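Local coordinates for bifunctional protein PutA (PDB 5UR2), which probably oxidises L-proline at a flavin-dependent proline dehydrogenase site and then converts L-glutamate gamma-semialdehyde to L-glutamate with NAD+ at an aldehyde dehydrogenase site, at residues F54-V59 / D67-H72; K108-M113 / P411-L416; A752-N757 / K887-A892. One frame throughout, in Å; residues are numbered along the deposited sequence.

Interaction 1 of 3, residues F54-V59 / D67-H72; sequences FRFVDV and DEVARH
Phe56 presents the edge of its ring to the backbone of His72: Phe56 CE1 lies 4.0 Å from His72 C, with that carbon near the ring plane. Phe56 CE1 also meets His72 CB at 4.1 Å. Val69 O sits at this edge too, and Phe56 CZ lies 4.4 Å from Val69 CG1. The ring projects across the gap because its CG stands trans to the backbone nitrogen (chi1 -180°). Val59 approaches from the same helix, its CG1 methyl meeting His72 CD2 at 4.3 Å, oblique to the imidazole. The two helices run nearly antiparallel, their axes at 163°, and form an alpha-alpha hairpin in the PutA N-terminal region. At 11.5 Å the axes leave room for the Phe56 ring, which reaches the opposite backbone, and no hydrogen bond crosses. Helix 103-115 borders the hairpin, where Ile106 touches Phe56, and Ala103 and Lys107 touch Val69. The imidazole is fixed at both nitrogens. His72 ND1 donates to Glu68 O (2.8 Å, N-H...O 164°), almost exactly in the ring plane, while His72 N reaches that oxygen from the other face of the carbonyl. His72 NE2 bonds to the carboxylate of Asp758, whose charge could favour a protonated ring. Arg71 holds Glu68 side-on, NE to OE2 and NH2 to OE1 at 2.9 Å, in the guanidinium plane but tilted from the carboxylate plane; one guanidinium face has His72 ND1 above its rim.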
ATOM      1  N   PHE B  54     -10.372 -26.015 -25.592  1.00 36.00           N
ATOM      2  CA  PHE B  54     -10.699 -25.124 -26.706  1.00 36.61           C
ATOM      3  C   PHE B  54      -9.463 -24.387 -27.225  1.00 34.85           C
ATOM      4  O   PHE B  54      -9.340 -24.155 -28.434  1.00 34.36           O
ATOM      5  CB  PHE B  54     -11.769 -24.105 -26.296  1.00 39.94           C
ATOM      6  CG  PHE B  54     -13.139 -24.697 -26.050  1.00 42.90           C
ATOM      7  CD1 PHE B  54     -13.349 -26.068 -26.044  1.00 43.83           C
ATOM      8  CD2 PHE B  54     -14.232 -23.861 -25.857  1.00 44.65           C
ATOM      9  CE1 PHE B  54     -14.616 -26.596 -25.816  1.00 44.50           C
ATOM     10  CE2 PHE B  54     -15.506 -24.384 -25.638  1.00 42.44           C
ATOM     11  CZ  PHE B  54     -15.698 -25.744 -25.615  1.00 39.90           C
ATOM     12  N   ARG B  55      -8.544 -24.003 -26.333  1.00 28.91           N
ATOM     13  CA  ARG B  55      -7.301 -23.373 -26.765  1.00 31.70           C
ATOM     14  C   ARG B  55      -6.423 -24.356 -27.520  1.00 30.74           C
ATOM     15  O   ARG B  55      -5.809 -24.003 -28.538  1.00 30.31           O
ATOM     16  CB  ARG B  55      -6.542 -22.823 -25.559  1.00 37.94           C
ATOM     17  CG  ARG B  55      -7.182 -21.588 -24.952  1.00 41.52           C
ATOM     18  CD  ARG B  55      -6.376 -21.057 -23.783  1.00 37.93           C
ATOM     19  NE  ARG B  55      -6.857 -19.737 -23.382  1.00 40.39           N
ATOM     20  CZ  ARG B  55      -6.406 -19.078 -22.325  1.00 33.59           C
ATOM     21  NH1 ARG B  55      -5.466 -19.626 -21.568  1.00 31.91           N
ATOM     22  NH2 ARG B  55      -6.899 -17.882 -22.021  1.00 29.83           N
ATOM     23  N   PHE B  56      -6.350 -25.593 -27.037  1.00 31.87           N
ATOM     24  CA  PHE B  56      -5.575 -26.603 -27.745  1.00 34.81           C
ATOM     25  C   PHE B  56      -6.124 -26.803 -29.149  1.00 33.01           C
ATOM     26  O   PHE B  56      -5.374 -26.788 -30.131  1.00 36.43           O
ATOM     27  CB  PHE B  56      -5.602 -27.928 -26.992  1.00 28.84           C
ATOM     28  CG  PHE B  56      -4.815 -29.000 -27.670  1.00 39.81           C
ATOM     29  CD1 PHE B  56      -3.447 -29.079 -27.481  1.00 45.09           C
ATOM     30  CD2 PHE B  56      -5.420 -29.887 -28.546  1.00 36.32           C
ATOM     31  CE1 PHE B  56      -2.701 -30.051 -28.115  1.00 45.40           C
ATOM     32  CE2 PHE B  56      -4.678 -30.855 -29.191  1.00 41.61           C
ATOM     33  CZ  PHE B  56      -3.317 -30.939 -28.978  1.00 45.99           C
ATOM     34  N   VAL B  57      -7.443 -26.953 -29.264  1.00 33.47           N
ATOM     35  CA  VAL B  57      -8.050 -27.115 -30.581  1.00 34.71           C
ATOM     36  C   VAL B  57      -7.718 -25.919 -31.455  1.00 32.41           C
ATOM     37  O   VAL B  57      -7.423 -26.068 -32.648  1.00 38.33           O
ATOM     38  CB  VAL B  57      -9.569 -27.331 -30.442  1.00 29.71           C
ATOM     39  CG1 VAL B  57     -10.260 -27.279 -31.799  1.00 30.04           C
ATOM     40  CG2 VAL B  57      -9.829 -28.664 -29.779  1.00 29.38           C
ATOM     41  N   ASP B  58      -7.740 -24.718 -30.868  1.00 29.96           N
ATOM     42  CA  ASP B  58      -7.457 -23.489 -31.610  1.00 36.20           C
ATOM     43  C   ASP B  58      -6.068 -23.515 -32.242  1.00 35.22           C
ATOM     44  O   ASP B  58      -5.901 -23.175 -33.421  1.00 37.41           O
ATOM     45  CB  ASP B  58      -7.579 -22.284 -30.673  1.00 43.81           C
ATOM     46  CG  ASP B  58      -7.231 -20.963 -31.354  1.00 42.60           C
ATOM     47  OD1 ASP B  58      -7.781 -20.715 -32.444  1.00 38.03           O
ATOM     48  OD2 ASP B  58      -6.427 -20.174 -30.795  1.00 44.14           O
ATOM     49  N   VAL B  59      -5.055 -23.916 -31.472  1.00 32.88           N
ATOM     50  CA  VAL B  59      -3.676 -23.796 -31.950  1.00 36.36           C
ATOM     51  C   VAL B  59      -3.259 -24.968 -32.838  1.00 32.92           C
ATOM     52  O   VAL B  59      -2.340 -24.815 -33.654  1.00 32.67           O
ATOM     53  CB  VAL B  59      -2.704 -23.645 -30.762  1.00 30.44           C
ATOM     54  CG1 VAL B  59      -2.671 -24.909 -29.927  1.00 25.92           C
ATOM     55  CG2 VAL B  59      -1.300 -23.247 -31.235  1.00 33.90           C
ATOM     56  N   ASP B  67       6.440 -33.815 -32.770  1.00 52.35           N
ATOM     57  CA  ASP B  67       6.996 -33.531 -31.451  1.00 53.96           C
ATOM     58  C   ASP B  67       6.351 -32.295 -30.832  1.00 48.03           C
ATOM     59  O   ASP B  67       6.106 -32.259 -29.621  1.00 46.82           O
ATOM     60  CB  ASP B  67       8.510 -33.379 -31.547  1.00 59.32           C
ATOM     61  CG  ASP B  67       9.213 -34.708 -31.781  1.00 64.68           C
ATOM     62  OD1 ASP B  67       8.746 -35.738 -31.245  1.00 67.53           O
ATOM     63  OD2 ASP B  67      10.232 -34.724 -32.499  1.00 62.32           O
ATOM     64  N   GLU B  68       6.054 -31.281 -31.650  1.00 46.71           N
ATOM     65  CA  GLU B  68       5.450 -30.056 -31.124  1.00 48.00           C
ATOM     66  C   GLU B  68       3.996 -30.270 -30.703  1.00 44.06           C
ATOM     67  O   GLU B  68       3.535 -29.642 -29.743  1.00 42.63           O
ATOM     68  CB  GLU B  68       5.539 -28.934 -32.166  1.00 43.36           C
ATOM     69  CG  GLU B  68       6.922 -28.334 -32.364  1.00 50.96           C
ATOM     70  CD  GLU B  68       7.373 -27.497 -31.178  1.00 57.19           C
ATOM     71  OE1 GLU B  68       7.169 -26.262 -31.205  1.00 60.08           O
ATOM     72  OE2 GLU B  68       7.918 -28.076 -30.213  1.00 60.76           O
ATOM     73  N   VAL B  69       3.265 -31.161 -31.383  1.00 42.95           N
ATOM     74  CA  VAL B  69       1.905 -31.477 -30.948  1.00 36.07           C
ATOM     75  C   VAL B  69       1.944 -32.128 -29.570  1.00 41.02           C
ATOM     76  O   VAL B  69       1.157 -31.782 -28.679  1.00 46.42           O
ATOM     77  CB  VAL B  69       1.194 -32.369 -31.989  1.00 43.11           C
ATOM     78  CG1 VAL B  69      -0.194 -32.757 -31.514  1.00 38.86           C
ATOM     79  CG2 VAL B  69       1.121 -31.681 -33.351  1.00 43.43           C
ATOM     80  N   ALA B  70       2.878 -33.065 -29.366  1.00 41.06           N
ATOM     81  CA  ALA B  70       3.013 -33.711 -28.064  1.00 43.64           C
ATOM     82  C   ALA B  70       3.414 -32.719 -26.983  1.00 42.24           C
ATOM     83  O   ALA B  70       2.915 -32.785 -25.851  1.00 44.58           O
ATOM     84  CB  ALA B  70       4.040 -34.845 -28.140  1.00 49.59           C
ATOM     85  N   ARG B  71       4.308 -31.781 -27.312  1.00 43.06           N
ATOM     86  CA  ARG B  71       4.683 -30.752 -26.347  1.00 37.54           C
ATOM     87  C   ARG B  71       3.478 -29.899 -25.949  1.00 38.14           C
ATOM     88  O   ARG B  71       3.239 -29.660 -24.759  1.00 37.13           O
ATOM     89  CB  ARG B  71       5.804 -29.873 -26.913  1.00 36.45           C
ATOM     90  CG  ARG B  71       6.246 -28.789 -25.929  1.00 39.89           C
ATOM     91  CD  ARG B  71       7.434 -27.956 -26.413  1.00 40.75           C
ATOM     92  NE  ARG B  71       7.163 -27.113 -27.579  1.00 40.73           N
ATOM     93  CZ  ARG B  71       6.632 -25.889 -27.528  1.00 40.88           C
ATOM     94  NH1 ARG B  71       6.276 -25.347 -26.369  1.00 36.99           N
ATOM     95  NH2 ARG B  71       6.451 -25.204 -28.645  1.00 26.86           N
ATOM     96  N   HIS B  72       2.694 -29.441 -26.932  1.00 38.26           N
ATOM     97  CA  HIS B  72       1.522 -28.633 -26.594  1.00 38.27           C
ATOM     98  C   HIS B  72       0.528 -29.435 -25.772  1.00 38.35           C
ATOM     99  O   HIS B  72      -0.089 -28.909 -24.836  1.00 37.93           O
ATOM    100  CB  HIS B  72       0.850 -28.092 -27.860  1.00 33.06           C
ATOM    101  CG  HIS B  72       1.546 -26.909 -28.454  1.00 28.74           C
ATOM    102  ND1 HIS B  72       2.682 -27.023 -29.221  1.00 30.66           N
ATOM    103  CD2 HIS B  72       1.272 -25.584 -28.385  1.00 31.51           C
ATOM    104  CE1 HIS B  72       3.068 -25.824 -29.616  1.00 26.37           C
ATOM    105  NE2 HIS B  72       2.229 -24.933 -29.122  1.00 25.75           N
TER

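Interaction 2 of 3, residues K108-M113 / P411-L416; sequences KNVMGM and PGMAYL
Met413 and Leu416 reach across to Val110 and Met113 where two helices from different parts of the chain cross. Helix 409-423 follows strand 400-406, the last strand of the parallel eight-stranded (TIM) barrel of the proline dehydrogenase part, and helix 103-115 belongs to the N-terminal region that packs against it. The axes cross at 71° and come within 10.3 Å, with no hydrogen bond between them. Taken along 411-416, the first residue to touch is Met413. Its chi1 of -128° is off the usual staggered positions, and the chain then bends at both later torsions, which brings the sulfur to the other helix. Met413 SD rests 3.8 Å from Val110 CG1, the two side chains running at a slant to one another, and it lies 4.2 Å from Val110 O. Val57 of helix 47-59 packs on Met413, Val110 and Leu416. Next along, Ala414 packs on Arg977 of the second subunit, and Tyr415 packs on Tyr403 and Pro405 and makes a cation-pi contact with Arg419. Leu416 completes the contact with both branches of its isopropyl group. With CG trans to the backbone nitrogen (chi1 172°), the isopropyl end reaches helix 103-115 between Val110 and Met113. Leu416 CD2 meets the carbonyl oxygen Val110 O at 3.9 Å, with Val110 CG1 farther off at 4.4 Å. Leu416 CD2 also approaches Met113 CB, at 4.1 Å. Beyond that carbon the Met113 side chain leads away in an extended chain toward Trp35. Leu416 CD1 lies 3.9 Å from Met113 CB and 3.6 Å from Met113 O, a methyl laid against a helix carbonyl.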
ATOM      1  N   LYS B 108      -5.815 -36.092 -36.479  1.00 58.94           N
ATOM      2  CA  LYS B 108      -6.870 -36.777 -37.213  1.00 51.64           C
ATOM      3  C   LYS B 108      -8.196 -36.666 -36.470  1.00 49.35           C
ATOM      4  O   LYS B 108      -9.230 -36.343 -37.067  1.00 47.57           O
ATOM      5  CB  LYS B 108      -6.493 -38.240 -37.455  1.00 47.03           C
ATOM      6  N   ASN B 109      -8.180 -36.910 -35.154  1.00 47.53           N
ATOM      7  CA  ASN B 109      -9.414 -36.842 -34.372  1.00 53.98           C
ATOM      8  C   ASN B 109     -10.009 -35.436 -34.395  1.00 53.13           C
ATOM      9  O   ASN B 109     -11.217 -35.264 -34.592  1.00 55.73           O
ATOM     10  CB  ASN B 109      -9.162 -37.310 -32.936  1.00 57.39           C
ATOM     11  CG  ASN B 109      -8.981 -38.822 -32.827  1.00 64.21           C
ATOM     12  OD1 ASN B 109      -9.309 -39.577 -33.744  1.00 60.32           O
ATOM     13  ND2 ASN B 109      -8.449 -39.267 -31.693  1.00 73.36           N
ATOM     14  N   VAL B 110      -9.172 -34.414 -34.201  1.00 47.95           N
ATOM     15  CA  VAL B 110      -9.669 -33.042 -34.159  1.00 45.86           C
ATOM     16  C   VAL B 110     -10.124 -32.587 -35.543  1.00 47.38           C
ATOM     17  O   VAL B 110     -11.170 -31.938 -35.683  1.00 49.26           O
ATOM     18  CB  VAL B 110      -8.602 -32.113 -33.557  1.00 50.18           C
ATOM     19  CG1 VAL B 110      -8.964 -30.662 -33.764  1.00 45.00           C
ATOM     20  CG2 VAL B 110      -8.442 -32.406 -32.066  1.00 51.66           C
ATOM     21  N   MET B 111      -9.350 -32.900 -36.586  1.00 44.73           N
ATOM     22  CA  MET B 111      -9.802 -32.612 -37.948  1.00 44.96           C
ATOM     23  C   MET B 111     -11.103 -33.337 -38.286  1.00 47.82           C
ATOM     24  O   MET B 111     -11.889 -32.847 -39.109  1.00 49.96           O
ATOM     25  CB  MET B 111      -8.716 -32.978 -38.970  1.00 43.38           C
ATOM     26  N   GLY B 112     -11.346 -34.508 -37.688  1.00 44.35           N
ATOM     27  CA  GLY B 112     -12.611 -35.191 -37.926  1.00 44.73           C
ATOM     28  C   GLY B 112     -13.799 -34.410 -37.398  1.00 51.41           C
ATOM     29  O   GLY B 112     -14.852 -34.344 -38.044  1.00 53.06           O
ATOM     30  N   MET B 113     -13.634 -33.772 -36.236  1.00 49.99           N
ATOM     31  CA  MET B 113     -14.702 -32.940 -35.691  1.00 48.57           C
ATOM     32  C   MET B 113     -14.974 -31.748 -36.592  1.00 44.31           C
ATOM     33  O   MET B 113     -16.119 -31.297 -36.701  1.00 40.65           O
ATOM     34  CB  MET B 113     -14.346 -32.474 -34.272  1.00 52.44           C
ATOM     35  CG  MET B 113     -13.979 -33.616 -33.321  1.00 61.90           C
ATOM     36  SD  MET B 113     -13.489 -33.117 -31.656  1.00 67.09           S
ATOM     37  CE  MET B 113     -12.511 -34.530 -31.123  1.00 68.25           C
ATOM     38  N   PRO B 411      -8.793 -21.627 -40.760  1.00 47.13           N
ATOM     39  CA  PRO B 411     -10.102 -21.016 -40.441  1.00 48.39           C
ATOM     40  C   PRO B 411     -11.155 -22.048 -40.054  1.00 47.77           C
ATOM     41  O   PRO B 411     -12.072 -21.739 -39.277  1.00 45.86           O
ATOM     42  CB  PRO B 411     -10.480 -20.265 -41.728  1.00 44.41           C
ATOM     43  CG  PRO B 411      -9.174 -20.083 -42.469  1.00 45.03           C
ATOM     44  CD  PRO B 411      -8.369 -21.312 -42.139  1.00 42.17           C
ATOM     45  N   GLY B 412     -11.033 -23.279 -40.561  1.00 47.13           N
ATOM     46  CA  GLY B 412     -11.981 -24.324 -40.207  1.00 49.19           C
ATOM     47  C   GLY B 412     -11.903 -24.761 -38.757  1.00 49.37           C
ATOM     48  O   GLY B 412     -12.925 -25.110 -38.152  1.00 44.78           O
ATOM     49  N   MET B 413     -10.701 -24.738 -38.175  1.00 48.38           N
ATOM     50  CA  MET B 413     -10.545 -25.030 -36.759  1.00 53.45           C
ATOM     51  C   MET B 413     -10.970 -23.859 -35.888  1.00 45.11           C
ATOM     52  O   MET B 413     -11.336 -24.075 -34.730  1.00 43.33           O
ATOM     53  CB  MET B 413      -9.100 -25.418 -36.450  1.00 60.52           C
ATOM     54  CG  MET B 413      -8.966 -26.726 -35.686  1.00 65.49           C
ATOM     55  SD  MET B 413      -9.646 -28.157 -36.562  1.00 69.11           S
ATOM     56  CE  MET B 413      -8.887 -27.980 -38.181  1.00 72.03           C
ATOM     57  N   ALA B 414     -10.926 -22.630 -36.414  1.00 37.61           N
ATOM     58  CA  ALA B 414     -11.534 -21.507 -35.706  1.00 35.68           C
ATOM     59  C   ALA B 414     -13.053 -21.667 -35.630  1.00 40.74           C
ATOM     60  O   ALA B 414     -13.649 -21.513 -34.556  1.00 39.47           O
ATOM     61  CB  ALA B 414     -11.155 -20.190 -36.383  1.00 26.44           C
ATOM     62  N   TYR B 415     -13.694 -21.979 -36.770  1.00 41.25           N
ATOM     63  CA  TYR B 415     -15.146 -22.162 -36.818  1.00 36.87           C
ATOM     64  C   TYR B 415     -15.606 -23.280 -35.885  1.00 36.47           C
ATOM     65  O   TYR B 415     -16.609 -23.130 -35.178  1.00 39.39           O
ATOM     66  CB  TYR B 415     -15.564 -22.435 -38.261  1.00 37.32           C
ATOM     67  CG  TYR B 415     -17.049 -22.617 -38.505  1.00 35.53           C
ATOM     68  CD1 TYR B 415     -17.893 -21.531 -38.681  1.00 32.28           C
ATOM     69  CD2 TYR B 415     -17.597 -23.884 -38.589  1.00 38.00           C
ATOM     70  CE1 TYR B 415     -19.251 -21.715 -38.922  1.00 34.45           C
ATOM     71  CE2 TYR B 415     -18.945 -24.072 -38.826  1.00 37.79           C
ATOM     72  CZ  TYR B 415     -19.765 -22.990 -38.995  1.00 35.22           C
ATOM     73  OH  TYR B 415     -21.102 -23.215 -39.234  1.00 29.23           O
ATOM     74  N   LEU B 416     -14.889 -24.413 -35.880  1.00 31.26           N
ATOM     75  CA  LEU B 416     -15.175 -25.502 -34.950  1.00 32.10           C
ATOM     76  C   LEU B 416     -15.128 -25.029 -33.495  1.00 46.25           C
ATOM     77  O   LEU B 416     -15.839 -25.572 -32.637  1.00 49.71           O
ATOM     78  CB  LEU B 416     -14.179 -26.647 -35.163  1.00 31.93           C
ATOM     79  CG  LEU B 416     -14.150 -27.843 -34.178  1.00 42.18           C
ATOM     80  CD1 LEU B 416     -15.393 -28.738 -34.299  1.00 42.20           C
ATOM     81  CD2 LEU B 416     -12.867 -28.692 -34.274  1.00 40.45           C
TER

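Interaction 3 of 3, residues A752-N757 / K887-A892; sequences AVIIDN and KNLDQA
Ile754 and Ala892 meet methyl to methyl, Ile754 CG2 to Ala892 CB at 3.8 Å, and this is the close part of the contact. CG2 is trans to the backbone nitrogen of Ile754 while CG1 is trans to the carbonyl carbon (chi1 -59°). Both branches therefore have a partner: CG2 takes the alanine methyl, and Ile754 CD1, at the end of the other branch, lies 4.1 Å from Ala892 O. A turn earlier in the helix, Leu889 makes a looser contact, its CD1 4.4 Å from Ile754 CG2, and its side chain also packs on Val918, Arg917 and Asn914 of helix 912-921. The arrangement belongs to the alpha/beta fold of the aldehyde dehydrogenase part. Helix 889-896 is the link of a beta-alpha-beta crossover from strand 880-886 to the parallel strand 901-908, which skips strands 783-789 and 751-755; the helix packs on the latter. Ile754 bonds through its backbone to Gly906 and Phe908 of strand 901-908. Outward from the methyls the contact gives way to the polar start of the helix, where Asn888 is exposed. Asn888 is the N-cap: its OD1 accepts from Gln891 N at 3.0 Å, with the donor nearly on the C=O axis (172°). Gln891 answers with OE1, which accepts from Lys887 N at 2.7 Å, and Ala892 N bonds to Asn888 O at 3.0 Å. On the strand side, Asp756 OD1 receives Asn757 N at 2.7 Å, and OD2 is held by Ser909 and Asn914. The hydrogen bonds named here stay within each segment or go to third residues; none crosses, so strand and helix meet through apolar packing.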
ATOM      1  N   ALA B 752      10.818  -4.983 -27.938  1.00 26.48           N
ATOM      2  CA  ALA B 752      10.707  -6.104 -28.854  1.00 25.41           C
ATOM      3  C   ALA B 752       9.384  -6.834 -28.649  1.00 29.06           C
ATOM      4  O   ALA B 752       8.836  -6.872 -27.544  1.00 20.99           O
ATOM      5  CB  ALA B 752      11.879  -7.075 -28.672  1.00 21.19           C
ATOM      6  N   VAL B 753       8.863  -7.392 -29.738  1.00 30.25           N
ATOM      7  CA  VAL B 753       7.778  -8.364 -29.700  1.00 22.00           C
ATOM      8  C   VAL B 753       8.333  -9.686 -30.225  1.00 28.81           C
ATOM      9  O   VAL B 753       8.946  -9.727 -31.301  1.00 29.91           O
ATOM     10  CB  VAL B 753       6.569  -7.893 -30.529  1.00 20.74           C
ATOM     11  CG1 VAL B 753       5.453  -8.945 -30.481  1.00 19.93           C
ATOM     12  CG2 VAL B 753       6.060  -6.557 -30.003  1.00 19.35           C
ATOM     13  N   ILE B 754       8.146 -10.759 -29.462  1.00 29.64           N
ATOM     14  CA  ILE B 754       8.611 -12.082 -29.865  1.00 30.73           C
ATOM     15  C   ILE B 754       7.451 -12.821 -30.515  1.00 29.22           C
ATOM     16  O   ILE B 754       6.339 -12.843 -29.972  1.00 31.11           O
ATOM     17  CB  ILE B 754       9.157 -12.881 -28.672  1.00 33.01           C
ATOM     18  CG1 ILE B 754      10.314 -12.140 -28.009  1.00 29.58           C
ATOM     19  CG2 ILE B 754       9.631 -14.269 -29.149  1.00 22.84           C
ATOM     20  CD1 ILE B 754      10.762 -12.781 -26.716  1.00 26.34           C
ATOM     21  N   ILE B 755       7.702 -13.423 -31.670  1.00 29.53           N
ATOM     22  CA  ILE B 755       6.704 -14.202 -32.391  1.00 26.13           C
ATOM     23  C   ILE B 755       7.085 -15.672 -32.287  1.00 30.28           C
ATOM     24  O   ILE B 755       8.042 -16.120 -32.928  1.00 28.79           O
ATOM     25  CB  ILE B 755       6.596 -13.782 -33.859  1.00 27.24           C
ATOM     26  CG1 ILE B 755       6.409 -12.271 -33.979  1.00 26.76           C
ATOM     27  CG2 ILE B 755       5.485 -14.564 -34.526  1.00 28.62           C
ATOM     28  CD1 ILE B 755       5.184 -11.747 -33.284  1.00 27.91           C
ATOM     29  N   ASP B 756       6.342 -16.426 -31.479  1.00 35.16           N
ATOM     30  CA  ASP B 756       6.556 -17.860 -31.372  1.00 33.70           C
ATOM     31  C   ASP B 756       6.078 -18.563 -32.643  1.00 33.50           C
ATOM     32  O   ASP B 756       5.311 -18.016 -33.435  1.00 36.42           O
ATOM     33  CB  ASP B 756       5.809 -18.428 -30.167  1.00 30.90           C
ATOM     34  CG  ASP B 756       6.399 -19.733 -29.672  1.00 32.48           C
ATOM     35  OD1 ASP B 756       7.333 -20.260 -30.329  1.00 35.54           O
ATOM     36  OD2 ASP B 756       5.905 -20.242 -28.640  1.00 29.76           O
ATOM     37  N   ASN B 757       6.545 -19.798 -32.826  1.00 33.10           N
ATOM     38  CA  ASN B 757       6.209 -20.549 -34.034  1.00 36.32           C
ATOM     39  C   ASN B 757       4.711 -20.825 -34.155  1.00 37.42           C
ATOM     40  O   ASN B 757       4.198 -20.965 -35.271  1.00 35.71           O
ATOM     41  CB  ASN B 757       6.982 -21.857 -34.052  1.00 33.82           C
ATOM     42  CG  ASN B 757       8.429 -21.649 -34.406  1.00 37.31           C
ATOM     43  OD1 ASN B 757       8.762 -20.826 -35.266  1.00 34.14           O
ATOM     44  ND2 ASN B 757       9.308 -22.371 -33.725  1.00 37.97           N
ATOM     45  N   LYS B 887      16.532 -18.636 -33.597  1.00 43.95           N
ATOM     46  CA  LYS B 887      16.444 -20.081 -33.811  1.00 43.23           C
ATOM     47  C   LYS B 887      15.388 -20.714 -32.911  1.00 40.47           C
ATOM     48  O   LYS B 887      14.713 -21.660 -33.318  1.00 44.53           O
ATOM     49  CB  LYS B 887      17.810 -20.742 -33.593  1.00 41.44           C
ATOM     50  N   ASN B 888      15.248 -20.227 -31.680  1.00 38.01           N
ATOM     51  CA  ASN B 888      14.313 -20.803 -30.719  1.00 32.13           C
ATOM     52  C   ASN B 888      14.035 -19.763 -29.633  1.00 37.51           C
ATOM     53  O   ASN B 888      14.579 -18.652 -29.653  1.00 35.36           O
ATOM     54  CB  ASN B 888      14.868 -22.108 -30.141  1.00 33.32           C
ATOM     55  CG  ASN B 888      16.285 -21.952 -29.576  1.00 37.64           C
ATOM     56  OD1 ASN B 888      16.643 -20.898 -29.040  1.00 39.65           O
ATOM     57  ND2 ASN B 888      17.092 -23.009 -29.692  1.00 37.00           N
ATOM     58  N   LEU B 889      13.200 -20.140 -28.661  1.00 37.86           N
ATOM     59  CA  LEU B 889      12.839 -19.190 -27.610  1.00 37.17           C
ATOM     60  C   LEU B 889      14.055 -18.768 -26.792  1.00 36.59           C
ATOM     61  O   LEU B 889      14.111 -17.629 -26.314  1.00 36.53           O
ATOM     62  CB  LEU B 889      11.758 -19.776 -26.699  1.00 30.34           C
ATOM     63  CG  LEU B 889      11.116 -18.802 -25.694  1.00 24.58           C
ATOM     64  CD1 LEU B 889      10.443 -17.607 -26.376  1.00 23.90           C
ATOM     65  CD2 LEU B 889      10.118 -19.534 -24.829  1.00 24.38           C
ATOM     66  N   ASP B 890      15.022 -19.669 -26.603  1.00 37.02           N
ATOM     67  CA  ASP B 890      16.266 -19.311 -25.923  1.00 40.56           C
ATOM     68  C   ASP B 890      16.920 -18.087 -26.561  1.00 39.95           C
ATOM     69  O   ASP B 890      17.218 -17.096 -25.881  1.00 36.19           O
ATOM     70  CB  ASP B 890      17.244 -20.488 -25.947  1.00 44.05           C
ATOM     71  CG  ASP B 890      16.964 -21.513 -24.871  1.00 44.48           C
ATOM     72  OD1 ASP B 890      16.134 -21.242 -23.976  1.00 40.42           O
ATOM     73  OD2 ASP B 890      17.601 -22.588 -24.922  1.00 51.81           O
ATOM     74  N   GLN B 891      17.180 -18.157 -27.875  1.00 36.29           N
ATOM     75  CA  GLN B 891      17.835 -17.043 -28.553  1.00 32.86           C
ATOM     76  C   GLN B 891      16.926 -15.820 -28.605  1.00 33.17           C
ATOM     77  O   GLN B 891      17.404 -14.680 -28.530  1.00 31.92           O
ATOM     78  CB  GLN B 891      18.266 -17.452 -29.964  1.00 31.63           C
ATOM     79  CG  GLN B 891      19.147 -16.407 -30.651  1.00 38.82           C
ATOM     80  CD  GLN B 891      19.546 -16.782 -32.068  1.00 44.84           C
ATOM     81  OE1 GLN B 891      18.878 -17.575 -32.733  1.00 47.04           O
ATOM     82  NE2 GLN B 891      20.647 -16.210 -32.536  1.00 45.51           N
ATOM     83  N   ALA B 892      15.615 -16.038 -28.737  1.00 27.99           N
ATOM     84  CA  ALA B 892      14.684 -14.919 -28.803  1.00 27.86           C
ATOM     85  C   ALA B 892      14.732 -14.102 -27.523  1.00 34.97           C
ATOM     86  O   ALA B 892      14.752 -12.865 -27.560  1.00 32.34           O
ATOM     87  CB  ALA B 892      13.266 -15.430 -29.064  1.00 26.73           C
TER

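Interactions 1 and 2 are neighbours, their centres 13 Å apart, and Val57 of helix 47-59 joins them: Val57 CG1 lies 3.9 Å from Leu416 CD2 and 4.1 Å from Val110 CG1. Val57 thus packs the N-terminal helices on the helix that follows the last barrel strand. Interaction 3 belongs to the aldehyde dehydrogenase part; its centre is about 18 Å from that of interaction 1 and about 27 Å from that of interaction 2. It does not touch interaction 1 (nearest atoms about 5 Å apart), yet Asp758, just beyond 752-757, bonds to His72 and bridges the two. All three lie away from the modified flavin and from Glu746 and Cys780, the predicted active-site residues.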